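Local coordinates for ORF48 (Lactococcus phage TP901-1, PDB 3U6X), which is probably the upper baseplate protein of the phage, whose immunoglobulin-like domain contacts other protein chains in the assembly, at residues F4-S10 and A95-Y101; Y21-I25 and P36-G41. One frame throughout, in Å; residues are numbered along the deposited sequence.

Contact 1: residues F4-S10 and A95-Y101; sequences FVLEHDS and AKITKGY
The carbonyl oxygen of Glu7 marks where two antiparallel strands slip their register by one residue. Thr98 N donates to Glu7 O at 2.8 Å from above the carbonyl plane, and the CA-H of Ile97 leans on the same oxygen. Thr98 and Lys99 thus both face Glu7, a classic beta bulge, while reciprocal backbone bonds pair Val5 with Tyr101. On the face carrying Val5, Glu7 and Tyr101, a chi1 of 50° sets the Tyr101 ring over Val5, whose CB lies 4.0 Å from the ring centroid in a CH-pi contact. The same ring sends its OH to Glu7 OE1 at 2.8 Å, meeting the carboxylate on its anti side with the two planes nearly perpendicular; Lys56 is a weak, distant second partner of that oxygen. Lys99 runs alongside Glu7 and brings CE to 3.5 Å from OE2. The face of Leu6 and Ile97 is largely apolar, though His8 also lies on it: Leu6 CD2 meets Ile97 CG2 at 4.0 Å, and Phe90 and Leu79 add to the packing. Phe4 turns a ring face to the backbone, with Tyr101 O above its centre. Past the bulge, Lys96 N binds Asp9 OD2 at 3.0 Å, and a water links His8 O to Thr98 OG1. The Tyr101 hydroxyl thus probably restrains the Glu7 carboxylate while its ring packs over Val5, which Tyr58 and Phe103 also help bury.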
ATOM      1  N   PHE V   4     -29.140 -20.727  48.975  1.00 50.99           N
ATOM      2  CA  PHE V   4     -29.085 -21.462  47.709  1.00 49.37           C
ATOM      3  C   PHE V   4     -27.638 -21.592  47.233  1.00 52.14           C
ATOM      4  O   PHE V   4     -26.834 -20.680  47.436  1.00 52.10           O
ATOM      5  CB  PHE V   4     -29.901 -20.719  46.644  1.00 50.51           C
ATOM      6  CG  PHE V   4     -30.426 -21.579  45.526  1.00 51.25           C
ATOM      7  CD1 PHE V   4     -31.637 -22.256  45.655  1.00 53.83           C
ATOM      8  CD2 PHE V   4     -29.738 -21.681  44.325  1.00 52.77           C
ATOM      9  CE1 PHE V   4     -32.132 -23.051  44.611  1.00 54.28           C
ATOM     10  CE2 PHE V   4     -30.235 -22.479  43.280  1.00 55.33           C
ATOM     11  CZ  PHE V   4     -31.424 -23.161  43.436  1.00 53.26           C
ATOM     12  N   VAL V   5     -27.311 -22.713  46.578  1.00 46.90           N
ATOM     13  CA  VAL V   5     -25.953 -22.994  46.108  1.00 45.72           C
ATOM     14  C   VAL V   5     -25.899 -23.021  44.588  1.00 49.93           C
ATOM     15  O   VAL V   5     -26.655 -23.757  43.949  1.00 49.97           O
ATOM     16  CB  VAL V   5     -25.346 -24.309  46.698  1.00 48.48           C
ATOM     17  CG1 VAL V   5     -23.918 -24.511  46.219  1.00 48.00           C
ATOM     18  CG2 VAL V   5     -25.381 -24.345  48.221  1.00 47.97           C
ATOM     19  N   LEU V   6     -24.977 -22.240  44.015  1.00 45.79           N
ATOM     20  CA  LEU V   6     -24.756 -22.227  42.581  1.00 45.22           C
ATOM     21  C   LEU V   6     -23.365 -22.739  42.291  1.00 49.93           C
ATOM     22  O   LEU V   6     -22.369 -22.112  42.672  1.00 49.22           O
ATOM     23  CB  LEU V   6     -24.937 -20.838  41.972  1.00 44.81           C
ATOM     24  CG  LEU V   6     -26.264 -20.122  42.187  1.00 48.49           C
ATOM     25  CD1 LEU V   6     -26.150 -18.674  41.730  1.00 48.51           C
ATOM     26  CD2 LEU V   6     -27.404 -20.819  41.445  1.00 48.73           C
ATOM     27  N   GLU V   7     -23.301 -23.915  41.653  1.00 47.32           N
ATOM     28  CA  GLU V   7     -22.040 -24.524  41.244  1.00 47.11           C
ATOM     29  C   GLU V   7     -21.672 -23.873  39.925  1.00 48.35           C
ATOM     30  O   GLU V   7     -22.558 -23.605  39.113  1.00 47.58           O
ATOM     31  CB  GLU V   7     -22.166 -26.054  41.131  1.00 48.83           C
ATOM     32  CG  GLU V   7     -22.157 -26.764  42.483  1.00 59.85           C
ATOM     33  CD  GLU V   7     -22.137 -28.287  42.502  1.00 84.00           C
ATOM     34  OE1 GLU V   7     -22.332 -28.858  43.600  1.00 84.65           O
ATOM     35  OE2 GLU V   7     -21.921 -28.910  41.435  1.00 77.34           O
ATOM     36  N   HIS V   8     -20.398 -23.526  39.732  1.00 43.51           N
ATOM     37  CA  HIS V   8     -19.979 -22.837  38.500  1.00 42.26           C
ATOM     38  C   HIS V   8     -18.638 -23.278  37.891  1.00 49.79           C
ATOM     39  O   HIS V   8     -17.942 -24.102  38.468  1.00 50.41           O
ATOM     40  CB  HIS V   8     -20.018 -21.322  38.702  1.00 41.15           C
ATOM     41  CG  HIS V   8     -19.096 -20.824  39.763  1.00 42.95           C
ATOM     42  ND1 HIS V   8     -17.787 -20.501  39.480  1.00 44.40           N
ATOM     43  CD2 HIS V   8     -19.316 -20.628  41.077  1.00 43.37           C
ATOM     44  CE1 HIS V   8     -17.243 -20.131  40.629  1.00 42.73           C
ATOM     45  NE2 HIS V   8     -18.124 -20.180  41.615  1.00 42.90           N
ATOM     46  N   ASP V   9     -18.285 -22.740  36.711  1.00 48.03           N
ATOM     47  CA  ASP V   9     -17.052 -23.113  35.995  1.00 48.37           C
ATOM     48  C   ASP V   9     -15.822 -22.234  36.255  1.00 51.47           C
ATOM     49  O   ASP V   9     -14.745 -22.535  35.733  1.00 51.48           O
ATOM     50  CB  ASP V   9     -17.312 -23.235  34.483  1.00 50.75           C
ATOM     51  CG  ASP V   9     -17.804 -21.984  33.758  1.00 67.23           C
ATOM     52  OD1 ASP V   9     -18.197 -22.103  32.570  1.00 69.78           O
ATOM     53  OD2 ASP V   9     -17.774 -20.881  34.367  1.00 72.01           O
ATOM     54  N   SER V  10     -15.978 -21.144  37.024  1.00 47.34           N
ATOM     55  CA  SER V  10     -14.880 -20.226  37.323  1.00 46.77           C
ATOM     56  C   SER V  10     -14.022 -20.677  38.496  1.00 52.45           C
ATOM     57  O   SER V  10     -14.488 -21.306  39.440  1.00 53.31           O
ATOM     58  CB  SER V  10     -15.407 -18.827  37.607  1.00 48.83           C
ATOM     59  OG  SER V  10     -14.357 -17.897  37.819  1.00 55.33           O
ATOM     60  N   ALA V  95     -19.084 -16.262  34.336  1.00 52.95           N
ATOM     61  CA  ALA V  95     -19.049 -17.720  34.547  1.00 52.10           C
ATOM     62  C   ALA V  95     -20.381 -18.304  34.224  1.00 56.34           C
ATOM     63  O   ALA V  95     -21.345 -17.553  34.084  1.00 55.78           O
ATOM     64  CB  ALA V  95     -18.669 -18.058  35.975  1.00 52.76           C
ATOM     65  N   LYS V  96     -20.439 -19.634  34.075  1.00 54.08           N
ATOM     66  CA  LYS V  96     -21.673 -20.363  33.792  1.00 54.67           C
ATOM     67  C   LYS V  96     -22.082 -21.166  35.014  1.00 58.13           C
ATOM     68  O   LYS V  96     -21.213 -21.743  35.672  1.00 57.48           O
ATOM     69  CB  LYS V  96     -21.452 -21.340  32.622  1.00 58.29           C
ATOM     70  CG  LYS V  96     -21.387 -20.696  31.250  1.00 73.24           C
ATOM     71  CD  LYS V  96     -21.643 -21.747  30.200  1.00 82.37           C
ATOM     72  CE  LYS V  96     -22.250 -21.161  28.963  1.00 95.38           C
ATOM     73  NZ  LYS V  96     -21.319 -21.269  27.817  1.00107.51           N
ATOM     74  N   ILE V  97     -23.397 -21.212  35.316  1.00 54.50           N
ATOM     75  CA  ILE V  97     -23.899 -22.039  36.417  1.00 54.11           C
ATOM     76  C   ILE V  97     -23.946 -23.469  35.861  1.00 59.87           C
ATOM     77  O   ILE V  97     -24.397 -23.671  34.733  1.00 60.40           O
ATOM     78  CB  ILE V  97     -25.274 -21.567  36.968  1.00 56.33           C
ATOM     79  CG1 ILE V  97     -25.220 -20.085  37.374  1.00 56.35           C
ATOM     80  CG2 ILE V  97     -25.728 -22.444  38.154  1.00 55.94           C
ATOM     81  CD1 ILE V  97     -26.486 -19.332  37.200  1.00 65.36           C
ATOM     82  N   THR V  98     -23.419 -24.431  36.614  1.00 56.39           N
ATOM     83  CA  THR V  98     -23.398 -25.832  36.194  1.00 55.79           C
ATOM     84  C   THR V  98     -24.441 -26.666  36.955  1.00 58.15           C
ATOM     85  O   THR V  98     -24.894 -27.691  36.439  1.00 58.46           O
ATOM     86  CB  THR V  98     -21.967 -26.408  36.254  1.00 62.66           C
ATOM     87  OG1 THR V  98     -21.534 -26.564  37.610  1.00 62.86           O
ATOM     88  CG2 THR V  98     -20.970 -25.579  35.450  1.00 58.56           C
ATOM     89  N   LYS V  99     -24.829 -26.211  38.170  1.00 52.60           N
ATOM     90  CA  LYS V  99     -25.808 -26.856  39.047  1.00 51.66           C
ATOM     91  C   LYS V  99     -26.277 -25.846  40.078  1.00 53.53           C
ATOM     92  O   LYS V  99     -25.493 -25.010  40.522  1.00 52.41           O
ATOM     93  CB  LYS V  99     -25.168 -28.062  39.770  1.00 54.12           C
ATOM     94  CG  LYS V  99     -26.162 -29.110  40.260  1.00 74.01           C
ATOM     95  CD  LYS V  99     -25.512 -30.238  41.090  1.00 87.88           C
ATOM     96  CE  LYS V  99     -24.493 -31.088  40.353  1.00104.47           C
ATOM     97  NZ  LYS V  99     -24.993 -31.583  39.043  1.00116.97           N
ATOM     98  N   GLY V 100     -27.541 -25.953  40.455  1.00 49.65           N
ATOM     99  CA  GLY V 100     -28.143 -25.134  41.494  1.00 49.33           C
ATOM    100  C   GLY V 100     -29.061 -25.943  42.384  1.00 52.88           C
ATOM    101  O   GLY V 100     -29.830 -26.769  41.886  1.00 53.13           O
ATOM    102  N   TYR V 101     -28.983 -25.720  43.704  1.00 48.19           N
ATOM    103  CA  TYR V 101     -29.794 -26.435  44.700  1.00 47.41           C
ATOM    104  C   TYR V 101     -29.823 -25.668  46.029  1.00 52.79           C
ATOM    105  O   TYR V 101     -28.919 -24.865  46.296  1.00 51.92           O
ATOM    106  CB  TYR V 101     -29.248 -27.880  44.925  1.00 47.48           C
ATOM    107  CG  TYR V 101     -27.755 -27.948  45.188  1.00 47.60           C
ATOM    108  CD1 TYR V 101     -27.247 -27.818  46.476  1.00 48.68           C
ATOM    109  CD2 TYR V 101     -26.848 -28.101  44.142  1.00 48.25           C
ATOM    110  CE1 TYR V 101     -25.877 -27.830  46.718  1.00 47.88           C
ATOM    111  CE2 TYR V 101     -25.474 -28.100  44.370  1.00 48.72           C
ATOM    112  CZ  TYR V 101     -24.992 -27.954  45.660  1.00 53.61           C
ATOM    113  OH  TYR V 101     -23.639 -27.966  45.904  1.00 52.89           O
TER
HETATM  114  O   HOH W   1     -18.902 -26.776  38.201  1.00 61.75           O

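Contact 2: residues Y21-I25 and P36-G41; sequences YKNAI and PVFGGG
Ile25 touches the glycine-rich segment 36-41 with the far end of its side chain. From CB the chain steps to CG1, and neither atom comes close to the other segment; a chi2 of 79° then bends CD1 toward it. That single methyl rests 3.5 Å from Gly39 CA and 3.7 Å from Phe38 CE1, with Phe38 CZ equally near, so it fills the angle between a bare backbone and the end of a ring. Phe38 meets it there because its CG stands anti to the backbone N (chi1 177°). A type II beta turn runs from Val37 to Gly40, closed by Gly40 N donating to Val37 O. Gly39 and Gly40 both have positive phi values, at which a CB would jam against the preceding carbonyl oxygen. Gly40 CA makes a CA-H...O contact with Asn23 O at 3.5 Å. A nearly straight bond follows, Gly41 N to Lys22 O at 2.8 Å. One water spans the remaining gap, donating to Asn23 O and accepting from Gly39 N, each at 2.7 Å. At the outer end, the Asn23 side chain crosses Pro36 at about a right angle, ND2 3.5 Å from Pro36 CD. The glycines at 39 and 40 probably let the backbone take this shape, and the segments form part of an interface with two other protein chains, through hydrogen bonds of the Ile25 and Phe38 backbones, Tyr21 OH and Gly40 O as well as apolar packing of Phe38.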
ATOM      1  N   TYR V  21     -39.840 -11.938  40.080  1.00 40.56           N
ATOM      2  CA  TYR V  21     -40.901 -11.448  39.200  1.00 39.89           C
ATOM      3  C   TYR V  21     -41.963 -12.522  38.934  1.00 46.99           C
ATOM      4  O   TYR V  21     -41.700 -13.725  39.043  1.00 46.32           O
ATOM      5  CB  TYR V  21     -40.349 -10.863  37.876  1.00 39.42           C
ATOM      6  CG  TYR V  21     -39.359 -11.760  37.167  1.00 38.72           C
ATOM      7  CD1 TYR V  21     -37.994 -11.678  37.441  1.00 39.58           C
ATOM      8  CD2 TYR V  21     -39.786 -12.703  36.235  1.00 38.89           C
ATOM      9  CE1 TYR V  21     -37.088 -12.543  36.843  1.00 38.68           C
ATOM     10  CE2 TYR V  21     -38.883 -13.556  35.610  1.00 39.70           C
ATOM     11  CZ  TYR V  21     -37.536 -13.483  35.929  1.00 47.43           C
ATOM     12  OH  TYR V  21     -36.643 -14.319  35.310  1.00 50.04           O
ATOM     13  N   LYS V  22     -43.167 -12.049  38.582  1.00 46.13           N
ATOM     14  CA  LYS V  22     -44.372 -12.809  38.321  1.00 47.20           C
ATOM     15  C   LYS V  22     -44.811 -12.616  36.853  1.00 54.65           C
ATOM     16  O   LYS V  22     -44.590 -11.550  36.259  1.00 55.24           O
ATOM     17  CB  LYS V  22     -45.468 -12.270  39.269  1.00 50.01           C
ATOM     18  CG  LYS V  22     -46.717 -13.130  39.416  1.00 72.45           C
ATOM     19  CD  LYS V  22     -47.699 -12.580  40.452  1.00 85.37           C
ATOM     20  CE  LYS V  22     -47.377 -13.026  41.867  1.00106.52           C
ATOM     21  NZ  LYS V  22     -48.602 -13.140  42.714  1.00119.84           N
ATOM     22  N   ASN V  23     -45.498 -13.627  36.296  1.00 52.25           N
ATOM     23  CA  ASN V  23     -46.082 -13.591  34.952  1.00 52.02           C
ATOM     24  C   ASN V  23     -45.122 -13.432  33.775  1.00 56.03           C
ATOM     25  O   ASN V  23     -45.523 -12.946  32.714  1.00 55.62           O
ATOM     26  CB  ASN V  23     -47.297 -12.635  34.877  1.00 50.56           C
ATOM     27  CG  ASN V  23     -48.533 -13.207  35.526  1.00 74.53           C
ATOM     28  OD1 ASN V  23     -48.870 -14.393  35.352  1.00 68.40           O
ATOM     29  ND2 ASN V  23     -49.253 -12.360  36.255  1.00 64.16           N
ATOM     30  N   ALA V  24     -43.881 -13.902  33.916  1.00 52.45           N
ATOM     31  CA  ALA V  24     -42.924 -13.833  32.819  1.00 52.23           C
ATOM     32  C   ALA V  24     -43.412 -14.768  31.702  1.00 56.27           C
ATOM     33  O   ALA V  24     -44.236 -15.642  31.941  1.00 56.38           O
ATOM     34  CB  ALA V  24     -41.550 -14.261  33.315  1.00 52.81           C
ATOM     35  N   ILE V  25     -42.935 -14.559  30.493  1.00 52.49           N
ATOM     36  CA  ILE V  25     -43.261 -15.344  29.312  1.00 52.13           C
ATOM     37  C   ILE V  25     -43.289 -16.859  29.617  1.00 55.50           C
ATOM     38  O   ILE V  25     -42.333 -17.383  30.191  1.00 54.93           O
ATOM     39  CB  ILE V  25     -42.276 -14.858  28.182  1.00 55.33           C
ATOM     40  CG1 ILE V  25     -42.992 -14.106  27.082  1.00 56.41           C
ATOM     41  CG2 ILE V  25     -41.256 -15.864  27.623  1.00 55.81           C
ATOM     42  CD1 ILE V  25     -43.297 -12.697  27.437  1.00 68.14           C
ATOM     43  N   PRO V  36     -51.855 -10.044  33.200  1.00 56.90           N
ATOM     44  CA  PRO V  36     -52.168  -8.605  33.109  1.00 56.12           C
ATOM     45  C   PRO V  36     -51.074  -7.739  32.494  1.00 59.49           C
ATOM     46  O   PRO V  36     -51.391  -6.678  31.953  1.00 59.49           O
ATOM     47  CB  PRO V  36     -52.449  -8.212  34.558  1.00 57.80           C
ATOM     48  CG  PRO V  36     -51.693  -9.201  35.385  1.00 61.83           C
ATOM     49  CD  PRO V  36     -51.630 -10.470  34.602  1.00 57.71           C
ATOM     50  N   VAL V  37     -49.794  -8.137  32.630  1.00 55.29           N
ATOM     51  CA  VAL V  37     -48.676  -7.357  32.084  1.00 54.83           C
ATOM     52  C   VAL V  37     -47.861  -8.301  31.213  1.00 59.43           C
ATOM     53  O   VAL V  37     -47.167  -9.179  31.745  1.00 60.28           O
ATOM     54  CB  VAL V  37     -47.795  -6.640  33.165  1.00 58.12           C
ATOM     55  CG1 VAL V  37     -46.749  -5.724  32.528  1.00 57.66           C
ATOM     56  CG2 VAL V  37     -48.638  -5.853  34.164  1.00 57.81           C
ATOM     57  N   PHE V  38     -47.969  -8.139  29.874  1.00 54.29           N
ATOM     58  CA  PHE V  38     -47.235  -8.975  28.927  1.00 52.85           C
ATOM     59  C   PHE V  38     -45.734  -8.787  29.124  1.00 52.56           C
ATOM     60  O   PHE V  38     -45.257  -7.658  29.134  1.00 51.52           O
ATOM     61  CB  PHE V  38     -47.647  -8.699  27.459  1.00 54.79           C
ATOM     62  CG  PHE V  38     -46.831  -9.513  26.483  1.00 56.28           C
ATOM     63  CD1 PHE V  38     -47.021 -10.887  26.370  1.00 59.23           C
ATOM     64  CD2 PHE V  38     -45.794  -8.929  25.760  1.00 58.27           C
ATOM     65  CE1 PHE V  38     -46.229 -11.652  25.504  1.00 60.04           C
ATOM     66  CE2 PHE V  38     -44.993  -9.697  24.911  1.00 60.83           C
ATOM     67  CZ  PHE V  38     -45.223 -11.049  24.780  1.00 58.95           C
ATOM     68  N   GLY V  39     -45.020  -9.892  29.291  1.00 47.08           N
ATOM     69  CA  GLY V  39     -43.579  -9.878  29.501  1.00 46.57           C
ATOM     70  C   GLY V  39     -43.151 -10.063  30.941  1.00 50.64           C
ATOM     71  O   GLY V  39     -42.004 -10.441  31.196  1.00 50.99           O
ATOM     72  N   GLY V  40     -44.079  -9.813  31.865  1.00 46.82           N
ATOM     73  CA  GLY V  40     -43.875  -9.944  33.299  1.00 46.47           C
ATOM     74  C   GLY V  40     -44.177  -8.689  34.094  1.00 50.43           C
ATOM     75  O   GLY V  40     -44.083  -7.568  33.576  1.00 50.86           O
ATOM     76  N   GLY V  41     -44.500  -8.879  35.372  1.00 45.61           N
ATOM     77  CA  GLY V  41     -44.821  -7.787  36.290  1.00 44.91           C
ATOM     78  C   GLY V  41     -43.603  -7.064  36.829  1.00 48.14           C
ATOM     79  O   GLY V  41     -42.550  -7.070  36.189  1.00 49.35           O
TER
HETATM   80  O   HOH W   2     -46.050 -12.216  30.177  1.00 54.71           O

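Contact 1 and contact 2 occupy opposite sides of the chain's centre, their own centres about 26 Å apart and their nearest atoms about 11 Å. They nevertheless draw on one antiparallel sheet: strand 3-8, bound to strand 97-102, is followed in sequence by strand 16-22, from which segment 21-25 emerges. Here one contact pairs strands within the sheet and the other shapes a loop at an interface. Contact 1 brings the two ends of the chain together by antiparallel pairing interrupted by a bulge, and no other chain of the assembly touches it. Contact 2 lies where two other protein chains bind, consistent with a component of the phage baseplate.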